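Side-chain contacts in beta-lactamase (Klebsiella pneumoniae, PDB 6KBY), which probably hydrolyses beta-lactam antibiotics to substituted beta-amino acids, as a class C enzyme, and is seen here with adenosine monophosphate bound in its active site: residues I10-S13 with K14-T18; P25-K29 with N30-G34; Q136-A139 with Y140-A143; L195-A199 with D200-N204; K255-Q258 with A259-A262. All coordinates share one frame; numbering follows the deposited sequence.

Contact 1. Residues I10-S13 with K14-T18; sequences IDES and KIKDT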
loop_
_atom_site.group_PDB
_atom_site.type_symbol
_atom_site.label_atom_id
_atom_site.label_comp_id
_atom_site.label_asym_id
_atom_site.label_seq_id
_atom_site.Cartn_x
_atom_site.Cartn_y
_atom_site.Cartn_z
ATOM N N ILE A 10 -14.873 29.359 2.500
ATOM C CA ILE A 10 -14.571 28.115 3.199
ATOM C C ILE A 10 -13.832 27.211 2.223
ATOM O O ILE A 10 -14.376 26.853 1.171
ATOM C CB ILE A 10 -15.848 27.424 3.702
ATOM C CG1 ILE A 10 -16.669 28.367 4.583
ATOM C CG2 ILE A 10 -15.502 26.145 4.457
ATOM C CD1 ILE A 10 -16.151 28.480 5.988
ATOM N N ASP A 11 -12.598 26.840 2.569
ATOM C CA ASP A 11 -11.858 25.916 1.720
ATOM C C ASP A 11 -12.570 24.576 1.586
ATOM O O ASP A 11 -12.490 23.943 0.527
ATOM C CB ASP A 11 -10.436 25.721 2.247
ATOM C CG ASP A 11 -9.521 26.878 1.901
ATOM O OD1 ASP A 11 -9.926 27.746 1.101
ATOM O OD2 ASP A 11 -8.385 26.911 2.419
ATOM N N GLU A 12 -13.279 24.141 2.633
ATOM C CA GLU A 12 -13.932 22.832 2.610
ATOM C C GLU A 12 -14.884 22.711 1.428
ATOM O O GLU A 12 -14.916 21.680 0.748
ATOM C CB GLU A 12 -14.684 22.587 3.922
ATOM C CG GLU A 12 -15.216 21.153 4.116
ATOM C CD GLU A 12 -16.423 20.805 3.252
ATOM O OE1 GLU A 12 -17.311 21.670 3.088
ATOM O OE2 GLU A 12 -16.477 19.664 2.732
ATOM N N SER A 13 -15.697 23.743 1.188
ATOM C CA SER A 13 -16.655 23.664 0.090
ATOM C C SER A 13 -15.949 23.642 -1.258
ATOM O O SER A 13 -16.410 22.971 -2.192
ATOM C CB SER A 13 -17.649 24.822 0.171
ATOM O OG SER A 13 -18.582 24.616 1.217
ATOM N N LYS A 14 -14.824 24.349 -1.363
ATOM C CA LYS A 14 -14.038 24.321 -2.587
ATOM C C LYS A 14 -13.455 22.938 -2.830
ATOM O O LYS A 14 -13.476 22.441 -3.960
ATOM C CB LYS A 14 -12.935 25.379 -2.522
ATOM C CG LYS A 14 -13.466 26.801 -2.469
ATOM C CD LYS A 14 -12.361 27.822 -2.238
ATOM C CE LYS A 14 -12.940 29.232 -2.168
ATOM N NZ LYS A 14 -11.906 30.268 -1.879
ATOM N N ILE A 15 -12.932 22.301 -1.781
ATOM C CA ILE A 15 -12.369 20.963 -1.928
ATOM C C ILE A 15 -13.448 19.968 -2.334
ATOM O O ILE A 15 -13.254 19.151 -3.243
ATOM C CB ILE A 15 -11.637 20.548 -0.637
ATOM C CG1 ILE A 15 -10.441 21.472 -0.399
ATOM C CG2 ILE A 15 -11.194 19.100 -0.719
ATOM C CD1 ILE A 15 -9.787 21.306 0.961
ATOM N N LYS A 16 -14.612 20.037 -1.688
ATOM C CA LYS A 16 -15.697 19.133 -2.054
ATOM C C LYS A 16 -16.085 19.303 -3.515
ATOM O O LYS A 16 -16.317 18.315 -4.219
ATOM C CB LYS A 16 -16.908 19.343 -1.144
ATOM C CG LYS A 16 -18.061 18.401 -1.459
ATOM C CD LYS A 16 -19.190 18.545 -0.456
ATOM C CE LYS A 16 -20.247 17.473 -0.662
ATOM N NZ LYS A 16 -20.924 17.598 -1.986
ATOM N N ASP A 17 -16.158 20.551 -3.995
ATOM C CA ASP A 17 -16.486 20.781 -5.399
ATOM C C ASP A 17 -15.442 20.151 -6.310
ATOM O O ASP A 17 -15.779 19.503 -7.309
ATOM C CB ASP A 17 -16.582 22.281 -5.683
ATOM C CG ASP A 17 -17.787 22.935 -5.034
ATOM O OD1 ASP A 17 -18.723 22.221 -4.617
ATOM O OD2 ASP A 17 -17.796 24.183 -4.956
ATOM N N THR A 18 -14.165 20.360 -5.997
ATOM C CA THR A 18 -13.103 19.773 -6.809
ATOM C C THR A 18 -13.219 18.259 -6.848
ATOM O O THR A 18 -13.109 17.639 -7.913
ATOM C CB THR A 18 -11.740 20.179 -6.254
ATOM O OG1 THR A 18 -11.609 21.599 -6.341
ATOM C CG2 THR A 18 -10.616 19.514 -7.042
HETATM O O HOH W 1 -11.773 29.825 1.059
#
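Asp-11 and Lys-14 reach across one another at a slant on the outside of the first helical turn, an acid and a base three residues apart. With CG anti to its own carbonyl carbon (chi1 -65°) and everything beyond it extended, the lysine runs back toward the start of the helix. One carboxylate oxygen touches the middle of this chain, Asp-11 OD1 lying 4.1 Å from Lys-14 CD, but it stays 4.4 Å from Lys-14 NZ, too far for a salt bridge. A water fills the step: it donates to Asp-11 OD1 at 2.8 Å and accepts from Lys-14 NZ at 3.0 Å. This is the N-terminal end of helix 11-30, whose N-cap position is held by Ile-10; an acid in the first turn suits the helix dipole, and Asp-11 would probably be stabilised there as an anion. The backbone bond from Ile-15 N to Asp-11 O, 2.9 Å, begins the i to i+4 pattern, and Ile-15 CG1 lies 3.3 Å from the same Asp-11 O. Glu-12 and Lys-16 run side by side, Glu-12 OE2 being 3.9 Å from Lys-16 CB. Their charged ends part company: Glu-12 OE2 is hydrogen-bonded to Tyr-48, and Lys-16 makes a salt bridge with Asp-20. Ile-15, buried and apolar, packs on Tyr-46 and Tyr-48 of strand 44-50, joining this helix to an outer strand of the sheet.

Contact 2. Residues P25-K29 with N30-G34; sequences PLMQK and NNIPG
The carboxamide of Asn-30 is the flat group that meets the preceding turn, and it does so through its edge: Asn-30 ND2 donates to Leu-26 O at 2.9 Å, with the acceptor nearly in the amide plane, 13° out of it. Lys-29 CG covers one face, 3.7 Å from Asn-30 ND2, while Leu-26 CD1 comes in nearer the edge, from the other side of the plane, at 3.5 Å from Asn-30 ND2. The peptide N-H grips the same carbonyl, Asn-30 N to Leu-26 O being 3.1 Å. Asn-30 CG lies beside the backbone N (chi1 -69°), turning the amide back over the helix end. Gln-354 of helix 352-364 also accepts from ND2, so the amide links two helices. Here helix 11-30 ends in a Schellman motif: Asn-31, with the positive phi that asparagine tolerates well, leaves the helix, and Ile-32 N returns to Met-27 O at 3.0 Å, on a lone pair. Asn-31 N binds Gln-28 O from above the carbonyl plane, and a water donates to both Gln-28 O and Asn-31 OD1. Past the turn, Ile-32 CD1 lies 4.2 Å from Leu-26 CG. Met-27 crosses Ile-32 at about a right angle, with Met-27 CG 4.1 Å from Ile-32 CB, and bends at its thioether so that Met-27 CE lies 3.7 Å from Gly-34 CA, where strand 34-41 begins.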
loop_
_atom_site.group_PDB
_atom_site.type_symbol
_atom_site.label_atom_id
_atom_site.label_comp_id
_atom_site.label_asym_id
_atom_site.label_seq_id
_atom_site.Cartn_x
_atom_site.Cartn_y
_atom_site.Cartn_z
ATOM N N PRO A 25 -17.969 11.964 -12.571
ATOM C CA PRO A 25 -17.766 11.434 -13.930
ATOM C C PRO A 25 -16.913 10.179 -13.957
ATOM O O PRO A 25 -17.175 9.274 -14.760
ATOM C CB PRO A 25 -17.116 12.612 -14.675
ATOM C CG PRO A 25 -17.494 13.831 -13.866
ATOM C CD PRO A 25 -17.479 13.350 -12.448
ATOM N N LEU A 26 -15.898 10.095 -13.091
ATOM C CA LEU A 26 -15.077 8.891 -13.003
ATOM C C LEU A 26 -15.935 7.663 -12.714
ATOM O O LEU A 26 -15.789 6.615 -13.361
ATOM C CB LEU A 26 -14.031 9.080 -11.904
ATOM C CG LEU A 26 -13.088 7.901 -11.674
ATOM C CD1 LEU A 26 -12.017 7.849 -12.750
ATOM C CD2 LEU A 26 -12.467 7.994 -10.288
ATOM N N MET A 27 -16.833 7.773 -11.739
ATOM C CA MET A 27 -17.665 6.632 -11.375
ATOM C C MET A 27 -18.675 6.312 -12.467
ATOM O O MET A 27 -18.975 5.136 -12.721
ATOM C CB MET A 27 -18.389 6.913 -10.061
ATOM C CG MET A 27 -17.451 6.979 -8.879
ATOM S SD MET A 27 -18.269 7.351 -7.314
ATOM C CE MET A 27 -19.304 5.900 -7.101
ATOM N N GLN A 28 -19.223 7.346 -13.113
ATOM C CA GLN A 28 -20.180 7.137 -14.191
ATOM C C GLN A 28 -19.537 6.361 -15.334
ATOM O O GLN A 28 -20.031 5.305 -15.749
ATOM C CB GLN A 28 -20.709 8.497 -14.669
ATOM C CG GLN A 28 -22.025 8.446 -15.445
ATOM C CD GLN A 28 -21.923 7.661 -16.730
ATOM O OE1 GLN A 28 -21.081 7.944 -17.587
ATOM N NE2 GLN A 28 -22.773 6.660 -16.868
ATOM N N LYS A 29 -18.422 6.869 -15.858
ATOM C CA LYS A 29 -17.896 6.278 -17.080
ATOM C C LYS A 29 -17.278 4.909 -16.833
ATOM O O LYS A 29 -17.322 4.053 -17.720
ATOM C CB LYS A 29 -16.935 7.229 -17.785
ATOM C CG LYS A 29 -15.603 7.409 -17.126
ATOM C CD LYS A 29 -14.811 8.413 -17.946
ATOM C CE LYS A 29 -13.339 8.344 -17.659
ATOM N NZ LYS A 29 -12.589 9.316 -18.506
ATOM N N ASN A 30 -16.724 4.670 -15.647
ATOM C CA ASN A 30 -16.134 3.378 -15.322
ATOM C C ASN A 30 -17.126 2.423 -14.676
ATOM O O ASN A 30 -16.764 1.276 -14.390
ATOM C CB ASN A 30 -14.924 3.559 -14.402
ATOM C CG ASN A 30 -13.757 4.214 -15.102
ATOM O OD1 ASN A 30 -13.073 3.584 -15.905
ATOM N ND2 ASN A 30 -13.508 5.475 -14.789
ATOM N N ASN A 31 -18.355 2.870 -14.433
ATOM C CA ASN A 31 -19.363 2.059 -13.753
ATOM C C ASN A 31 -18.866 1.541 -12.404
ATOM O O ASN A 31 -19.034 0.367 -12.059
ATOM C CB ASN A 31 -19.880 0.931 -14.641
ATOM C CG ASN A 31 -21.214 0.413 -14.178
ATOM O OD1 ASN A 31 -22.050 1.178 -13.699
ATOM N ND2 ASN A 31 -21.425 -0.890 -14.315
ATOM N N ILE A 32 -18.243 2.430 -11.637
ATOM C CA ILE A 32 -17.780 2.114 -10.289
ATOM C C ILE A 32 -18.955 2.293 -9.340
ATOM O O ILE A 32 -19.492 3.406 -9.249
ATOM C CB ILE A 32 -16.649 3.064 -9.871
ATOM C CG1 ILE A 32 -15.446 2.927 -10.807
ATOM C CG2 ILE A 32 -16.261 2.822 -8.421
ATOM C CD1 ILE A 32 -14.486 4.096 -10.719
ATOM N N PRO A 33 -19.381 1.262 -8.604
ATOM C CA PRO A 33 -20.589 1.436 -7.778
ATOM C C PRO A 33 -20.410 2.387 -6.612
ATOM O O PRO A 33 -21.320 3.175 -6.328
ATOM C CB PRO A 33 -20.915 0.009 -7.318
ATOM C CG PRO A 33 -20.279 -0.865 -8.349
ATOM C CD PRO A 33 -18.998 -0.157 -8.716
ATOM N N GLY A 34 -19.274 2.331 -5.926
ATOM C CA GLY A 34 -19.087 3.110 -4.713
ATOM C C GLY A 34 -17.648 3.537 -4.533
ATOM O O GLY A 34 -16.715 2.815 -4.898
HETATM O O HOH W 2 -22.379 3.960 -14.767
#

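Contact 3. Residues Q136-A139 with Y140-A143; sequences QLMA and YLKA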
loop_
_atom_site.group_PDB
_atom_site.type_symbol
_atom_site.label_atom_id
_atom_site.label_comp_id
_atom_site.label_asym_id
_atom_site.label_seq_id
_atom_site.Cartn_x
_atom_site.Cartn_y
_atom_site.Cartn_z
ATOM N N GLN A 136 4.884 -26.843 0.916
ATOM C CA GLN A 136 5.023 -26.573 -0.509
ATOM C C GLN A 136 5.738 -25.252 -0.755
ATOM O O GLN A 136 6.531 -25.134 -1.697
ATOM C CB GLN A 136 3.645 -26.564 -1.162
ATOM C CG GLN A 136 2.922 -27.896 -1.044
ATOM C CD GLN A 136 1.434 -27.777 -1.297
ATOM O OE1 GLN A 136 0.847 -26.707 -1.134
ATOM N NE2 GLN A 136 0.813 -28.881 -1.696
ATOM N N LEU A 137 5.463 -24.245 0.076
ATOM C CA LEU A 137 6.122 -22.951 -0.076
ATOM C C LEU A 137 7.626 -23.086 0.096
ATOM O O LEU A 137 8.406 -22.583 -0.724
ATOM C CB LEU A 137 5.563 -21.964 0.949
ATOM C CG LEU A 137 6.263 -20.605 1.046
ATOM C CD1 LEU A 137 6.043 -19.794 -0.224
ATOM C CD2 LEU A 137 5.796 -19.834 2.275
ATOM N N MET A 138 8.054 -23.762 1.164
ATOM C CA MET A 138 9.483 -23.902 1.421
ATOM C C MET A 138 10.168 -24.729 0.340
ATOM O O MET A 138 11.316 -24.453 -0.017
ATOM C CB MET A 138 9.722 -24.497 2.809
ATOM C CG MET A 138 9.339 -23.568 3.950
ATOM S SD MET A 138 10.306 -22.041 3.971
ATOM C CE MET A 138 9.482 -21.152 5.293
ATOM N N ALA A 139 9.484 -25.743 -0.196
ATOM C CA ALA A 139 10.065 -26.520 -1.288
ATOM C C ALA A 139 10.289 -25.651 -2.519
ATOM O O ALA A 139 11.331 -25.745 -3.178
ATOM C CB ALA A 139 9.171 -27.716 -1.619
ATOM N N TYR A 140 9.325 -24.783 -2.833
ATOM C CA TYR A 140 9.485 -23.870 -3.958
ATOM C C TYR A 140 10.646 -22.914 -3.720
ATOM O O TYR A 140 11.499 -22.722 -4.595
ATOM C CB TYR A 140 8.184 -23.096 -4.186
ATOM C CG TYR A 140 8.304 -22.026 -5.244
ATOM C CD1 TYR A 140 8.319 -22.357 -6.589
ATOM C CD2 TYR A 140 8.413 -20.681 -4.900
ATOM C CE1 TYR A 140 8.440 -21.389 -7.562
ATOM C CE2 TYR A 140 8.534 -19.703 -5.871
ATOM C CZ TYR A 140 8.548 -20.064 -7.201
ATOM O OH TYR A 140 8.671 -19.102 -8.180
ATOM N N LEU A 141 10.696 -22.307 -2.532
ATOM C CA LEU A 141 11.732 -21.323 -2.244
ATOM C C LEU A 141 13.121 -21.949 -2.228
ATOM O O LEU A 141 14.089 -21.305 -2.645
ATOM C CB LEU A 141 11.429 -20.617 -0.927
ATOM C CG LEU A 141 10.154 -19.774 -0.903
ATOM C CD1 LEU A 141 9.918 -19.240 0.497
ATOM C CD2 LEU A 141 10.224 -18.638 -1.914
ATOM N N LYS A 142 13.239 -23.203 -1.773
ATOM C CA LYS A 142 14.532 -23.885 -1.798
ATOM C C LYS A 142 14.994 -24.185 -3.217
ATOM O O LYS A 142 16.203 -24.258 -3.469
ATOM C CB LYS A 142 14.471 -25.191 -1.003
ATOM C CG LYS A 142 14.413 -25.028 0.502
ATOM C CD LYS A 142 14.338 -26.385 1.185
ATOM C CE LYS A 142 13.865 -26.265 2.621
ATOM N NZ LYS A 142 13.630 -27.605 3.229
ATOM N N ALA A 143 14.064 -24.384 -4.147
ATOM C CA ALA A 143 14.404 -24.728 -5.522
ATOM C C ALA A 143 14.538 -23.509 -6.426
ATOM O O ALA A 143 15.027 -23.639 -7.555
ATOM C CB ALA A 143 13.352 -25.680 -6.099
#
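Leu-137 overlaps Leu-141 one turn further along helix 134-143. Leu-141 CD1 does most of the touching, fitting against the fork of its partner at 3.9 Å from Leu-137 CG and 4.0 Å from Leu-137 CD1. The opposed first torsions bring this about: CG of Leu-137 is anti to its backbone N (chi1 173°) and swings forward, whereas CG of Leu-141 lies beside its own N (chi1 -64°) and leans back. Leaning so, Leu-141 CG also rests 3.3 Å from Leu-137 O, the carbonyl that receives Leu-141 N at 2.9 Å. Both leucines are buried, as their purely apolar branches suit, and Leu-137 continues onto Met-127, a residue of the AMP pocket. Met-138 adds a looser contact, Met-138 SD to Leu-141 CD1 at 4.5 Å, and itself packs on Glu-102. On another side of the helix the extended chain of Lys-142 runs back over a carbonyl, with Lys-142 CG 3.2 Å from Met-138 O; its aliphatic part can lie on the helix surface in an exposed position. Tyr-140 sends its ring away from the first turn, toward Gln-124 and Ile-131. An i to i+4 leucine pair on the inner face, with charged and small residues facing solvent, marks a short amphipathic surface helix, with the side chain of Leu-137 about 10 Å from the bound AMP.

Contact 4. Residues L195-A199 with D200-N204; sequences LKVPA and DQMEN
Val-197 carries CG1 anti to its backbone N (chi1 175°), which sends this methyl toward the turn that follows, and Met-202 folds back to meet it, bent at both chi2 and chi3. As a result Met-202 SD sits 3.7 Å from Val-197 CG1. Val-197 CG1 also lies 3.7 Å from Gln-201 CB, whose side chain runs at about a right angle to the valine. A compact apolar residue suits this place, its one methyl meeting both neighbours, and the flexible, unbranched methionine can curl over it. The ring of Pro-198 meets Gln-201 and Asp-200. Gln-201 lies alongside, pointing the same way, with Gln-201 CG 3.9 Å from Pro-198 CG. Asp-200 places its CG between backbone N and carbonyl carbon (chi1 66°), and from there Asp-200 OD1 approaches the ring at 3.5 Å from Pro-198 CG, a van der Waals contact. The backbone turns through Gln-201 N to Pro-198 O, 2.9 Å, with the donor above the carbonyl plane, and through a weaker bond from Met-202 N to Ala-199 O. A water donates to Ala-199 O and accepts from Glu-203 N, bridging the next step. Further on, Asn-204 ND2 donates to Gln-201 OE1 at 2.9 Å, and Gln-201 also touches His-192. Two N-H groups in succession, those of Gln-201 and (weakly) Met-202, reaching back three residues from the carbonyl of a proline onward, are characteristic of consecutive tight turns, which here shape the surface loop between strands 193-194 and 208-209.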
loop_
_atom_site.group_PDB
_atom_site.type_symbol
_atom_site.label_atom_id
_atom_site.label_comp_id
_atom_site.label_asym_id
_atom_site.label_seq_id
_atom_site.Cartn_x
_atom_site.Cartn_y
_atom_site.Cartn_z
ATOM N N LEU A 195 -7.246 -7.743 8.715
ATOM C CA LEU A 195 -6.974 -8.827 7.780
ATOM C C LEU A 195 -8.149 -9.789 7.680
ATOM O O LEU A 195 -8.399 -10.338 6.605
ATOM C CB LEU A 195 -5.716 -9.593 8.195
ATOM C CG LEU A 195 -4.425 -8.782 8.124
ATOM C CD1 LEU A 195 -3.282 -9.524 8.796
ATOM C CD2 LEU A 195 -4.076 -8.451 6.683
ATOM N N LYS A 196 -8.868 -10.003 8.783
ATOM C CA LYS A 196 -10.088 -10.807 8.829
ATOM C C LYS A 196 -11.193 -9.929 9.400
ATOM O O LYS A 196 -11.140 -9.556 10.576
ATOM C CB LYS A 196 -9.898 -12.018 9.744
ATOM C CG LYS A 196 -9.064 -13.158 9.201
ATOM C CD LYS A 196 -8.955 -14.267 10.247
ATOM C CE LYS A 196 -8.163 -15.462 9.739
ATOM N NZ LYS A 196 -7.687 -16.326 10.859
ATOM N N VAL A 197 -12.193 -9.616 8.586
ATOM C CA VAL A 197 -13.273 -8.733 9.040
ATOM C C VAL A 197 -14.126 -9.470 10.070
ATOM O O VAL A 197 -14.584 -10.594 9.799
ATOM C CB VAL A 197 -14.118 -8.277 7.848
ATOM C CG1 VAL A 197 -15.315 -7.462 8.316
ATOM C CG2 VAL A 197 -13.263 -7.480 6.856
ATOM N N PRO A 198 -14.364 -8.891 11.243
ATOM C CA PRO A 198 -15.159 -9.573 12.272
ATOM C C PRO A 198 -16.654 -9.476 11.984
ATOM O O PRO A 198 -17.114 -8.686 11.155
ATOM C CB PRO A 198 -14.797 -8.809 13.550
ATOM C CG PRO A 198 -14.462 -7.431 13.072
ATOM C CD PRO A 198 -13.806 -7.615 11.725
ATOM N N ALA A 199 -17.420 -10.288 12.723
ATOM C CA ALA A 199 -18.834 -10.486 12.407
ATOM C C ALA A 199 -19.628 -9.190 12.503
ATOM O O ALA A 199 -20.568 -8.973 11.725
ATOM C CB ALA A 199 -19.433 -11.542 13.337
ATOM N N ASP A 200 -19.284 -8.325 13.456
ATOM C CA ASP A 200 -20.017 -7.081 13.638
ATOM C C ASP A 200 -19.681 -6.032 12.586
ATOM O O ASP A 200 -20.316 -4.972 12.569
ATOM C CB ASP A 200 -19.810 -6.532 15.055
ATOM C CG ASP A 200 -18.377 -6.105 15.324
ATOM O OD1 ASP A 200 -17.442 -6.721 14.774
ATOM O OD2 ASP A 200 -18.186 -5.145 16.098
ATOM N N GLN A 201 -18.715 -6.305 11.712
ATOM C CA GLN A 201 -18.333 -5.391 10.647
ATOM C C GLN A 201 -18.662 -5.924 9.260
ATOM O O GLN A 201 -18.479 -5.200 8.274
ATOM C CB GLN A 201 -16.841 -5.058 10.750
ATOM C CG GLN A 201 -16.497 -4.254 11.991
ATOM C CD GLN A 201 -17.012 -2.838 11.902
ATOM O OE1 GLN A 201 -17.257 -2.327 10.807
ATOM N NE2 GLN A 201 -17.194 -2.195 13.047
ATOM N N MET A 202 -19.151 -7.161 9.152
ATOM C CA MET A 202 -19.463 -7.702 7.834
ATOM C C MET A 202 -20.505 -6.860 7.114
ATOM O O MET A 202 -20.451 -6.729 5.887
ATOM C CB MET A 202 -19.909 -9.160 7.941
ATOM C CG MET A 202 -18.767 -10.122 8.229
ATOM S SD MET A 202 -17.492 -10.161 6.942
ATOM C CE MET A 202 -18.408 -10.820 5.553
ATOM N N GLU A 203 -21.440 -6.263 7.855
ATOM C CA GLU A 203 -22.450 -5.415 7.232
ATOM C C GLU A 203 -21.841 -4.180 6.583
ATOM O O GLU A 203 -22.490 -3.553 5.738
ATOM C CB GLU A 203 -23.504 -5.001 8.264
ATOM C CG GLU A 203 -22.967 -4.120 9.389
ATOM C CD GLU A 203 -24.061 -3.622 10.323
ATOM O OE1 GLU A 203 -23.757 -2.804 11.216
ATOM O OE2 GLU A 203 -25.226 -4.045 10.161
ATOM N N ASN A 204 -20.619 -3.816 6.967
ATOM C CA ASN A 204 -19.915 -2.660 6.433
ATOM C C ASN A 204 -18.922 -3.023 5.343
ATOM O O ASN A 204 -18.308 -2.123 4.761
ATOM C CB ASN A 204 -19.169 -1.940 7.555
ATOM C CG ASN A 204 -20.101 -1.271 8.528
ATOM O OD1 ASN A 204 -21.136 -0.729 8.138
ATOM N ND2 ASN A 204 -19.749 -1.307 9.808
HETATM O O HOH W 3 -22.247 -7.194 10.491
#

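Contact 5. Residues K255-Q258 with A259-A262; sequences KMQQ and ALTA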
loop_
_atom_site.group_PDB
_atom_site.type_symbol
_atom_site.label_atom_id
_atom_site.label_comp_id
_atom_site.label_asym_id
_atom_site.label_seq_id
_atom_site.Cartn_x
_atom_site.Cartn_y
_atom_site.Cartn_z
ATOM N N LYS A 255 8.802 4.576 18.972
ATOM C CA LYS A 255 9.300 3.582 18.028
ATOM C C LYS A 255 8.398 3.477 16.808
ATOM O O LYS A 255 8.882 3.296 15.685
ATOM C CB LYS A 255 9.457 2.223 18.711
ATOM C CG LYS A 255 10.734 2.093 19.527
ATOM C CD LYS A 255 11.925 2.625 18.743
ATOM C CE LYS A 255 13.246 2.274 19.404
ATOM N NZ LYS A 255 14.394 2.715 18.561
ATOM N N MET A 256 7.086 3.609 17.003
ATOM C CA MET A 256 6.170 3.484 15.876
ATOM C C MET A 256 6.344 4.628 14.883
ATOM O O MET A 256 6.356 4.397 13.668
ATOM C CB MET A 256 4.726 3.395 16.359
ATOM C CG MET A 256 3.753 3.083 15.237
ATOM S SD MET A 256 4.198 1.561 14.373
ATOM C CE MET A 256 3.949 0.356 15.676
ATOM N N GLN A 257 6.475 5.864 15.371
ATOM C CA GLN A 257 6.707 6.971 14.450
ATOM C C GLN A 257 8.015 6.783 13.697
ATOM O O GLN A 257 8.082 7.019 12.485
ATOM C CB GLN A 257 6.719 8.304 15.190
ATOM C CG GLN A 257 6.910 9.477 14.251
ATOM C CD GLN A 257 5.719 9.666 13.325
ATOM O OE1 GLN A 257 4.657 10.111 13.758
ATOM N NE2 GLN A 257 5.883 9.317 12.049
ATOM N N GLN A 258 9.070 6.368 14.401
ATOM C CA GLN A 258 10.338 6.096 13.737
ATOM C C GLN A 258 10.161 5.038 12.661
ATOM O O GLN A 258 10.718 5.158 11.563
ATOM C CB GLN A 258 11.367 5.617 14.759
ATOM C CG GLN A 258 11.731 6.619 15.828
ATOM C CD GLN A 258 12.577 5.994 16.921
ATOM O OE1 GLN A 258 13.326 5.046 16.675
ATOM N NE2 GLN A 258 12.454 6.516 18.137
ATOM N N ALA A 259 9.390 3.994 12.962
ATOM C CA ALA A 259 9.178 2.912 12.008
ATOM C C ALA A 259 8.457 3.416 10.766
ATOM O O ALA A 259 8.855 3.104 9.636
ATOM C CB ALA A 259 8.371 1.802 12.677
ATOM N N LEU A 260 7.381 4.188 10.958
ATOM C CA LEU A 260 6.638 4.741 9.828
ATOM C C LEU A 260 7.547 5.579 8.943
ATOM O O LEU A 260 7.613 5.384 7.722
ATOM C CB LEU A 260 5.492 5.607 10.344
ATOM C CG LEU A 260 4.317 4.862 10.976
ATOM C CD1 LEU A 260 3.546 5.818 11.881
ATOM C CD2 LEU A 260 3.414 4.277 9.891
ATOM N N THR A 261 8.254 6.523 9.551
ATOM C CA THR A 261 9.087 7.431 8.778
ATOM C C THR A 261 10.171 6.672 8.031
ATOM O O THR A 261 10.446 6.962 6.864
ATOM C CB THR A 261 9.680 8.470 9.727
ATOM O OG1 THR A 261 8.606 9.246 10.271
ATOM C CG2 THR A 261 10.682 9.381 9.015
ATOM N N ALA A 262 10.775 5.673 8.678
ATOM C CA ALA A 262 11.882 4.956 8.057
ATOM C C ALA A 262 11.455 4.152 6.838
ATOM O O ALA A 262 12.312 3.824 6.008
ATOM C CB ALA A 262 12.592 4.050 9.069
#
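Helix 255-262 is a short two-turn helix of the helical part of the enzyme, and this contact covers it from end to end. Its inner face is apolar. Met-256 CG stands 4.3 Å from Leu-260 CD1, one turn on, and Leu-260 CG rests 3.4 Å from Met-256 O, the acceptor for Leu-260 N. Ala-259 CB lies 3.4 Å from Lys-255 O, and its small size lets Tyr-83 of helix 72-86 come close. Met-256 and Leu-260 reach Leu-188 as well. On a more polar flank Gln-257 meets Thr-261. Thr-261 N donates almost straight to Gln-257 O, 3.0 Å at 173°, while Thr-261 OG1 lies 3.2 Å from the same Gln-257 O. The glutamine chain bends at chi2 (67°), curling its amide forward until Gln-257 NE2 is 3.3 Å from Thr-261 OG1; this nitrogen donates to Ala-243 O. Near the start, the long arm of Lys-255 lets Lys-255 NZ donate to Gln-258 OE1 at 3.2 Å, besides Val-86 O. With apolar residues four apart on one face and polar ones beside them, this is a short helix wedged against helices 72-86, 176-187 and 234-244.

Overall arrangement
All five contacts are local and lie in series along the chain: none nests in or crosses another, and none encloses a long loop. Contacts 1 and 2 mark the two ends of helix 11-30, their centres about 21 Å apart, and lead from the N-terminal region into strand 34-41 of the large antiparallel sheet. Contact 3 lies on helix 134-143, on the opposite side of the chain's centre from contact 1, with about 53 Å between their centres. Contact 4 folds the loop between two short strands, its nearest atoms about 11 Å from those of contact 2. Contact 5 spans helix 255-262, which packs on helices 72-86, 176-187 and 234-244 within the helical region.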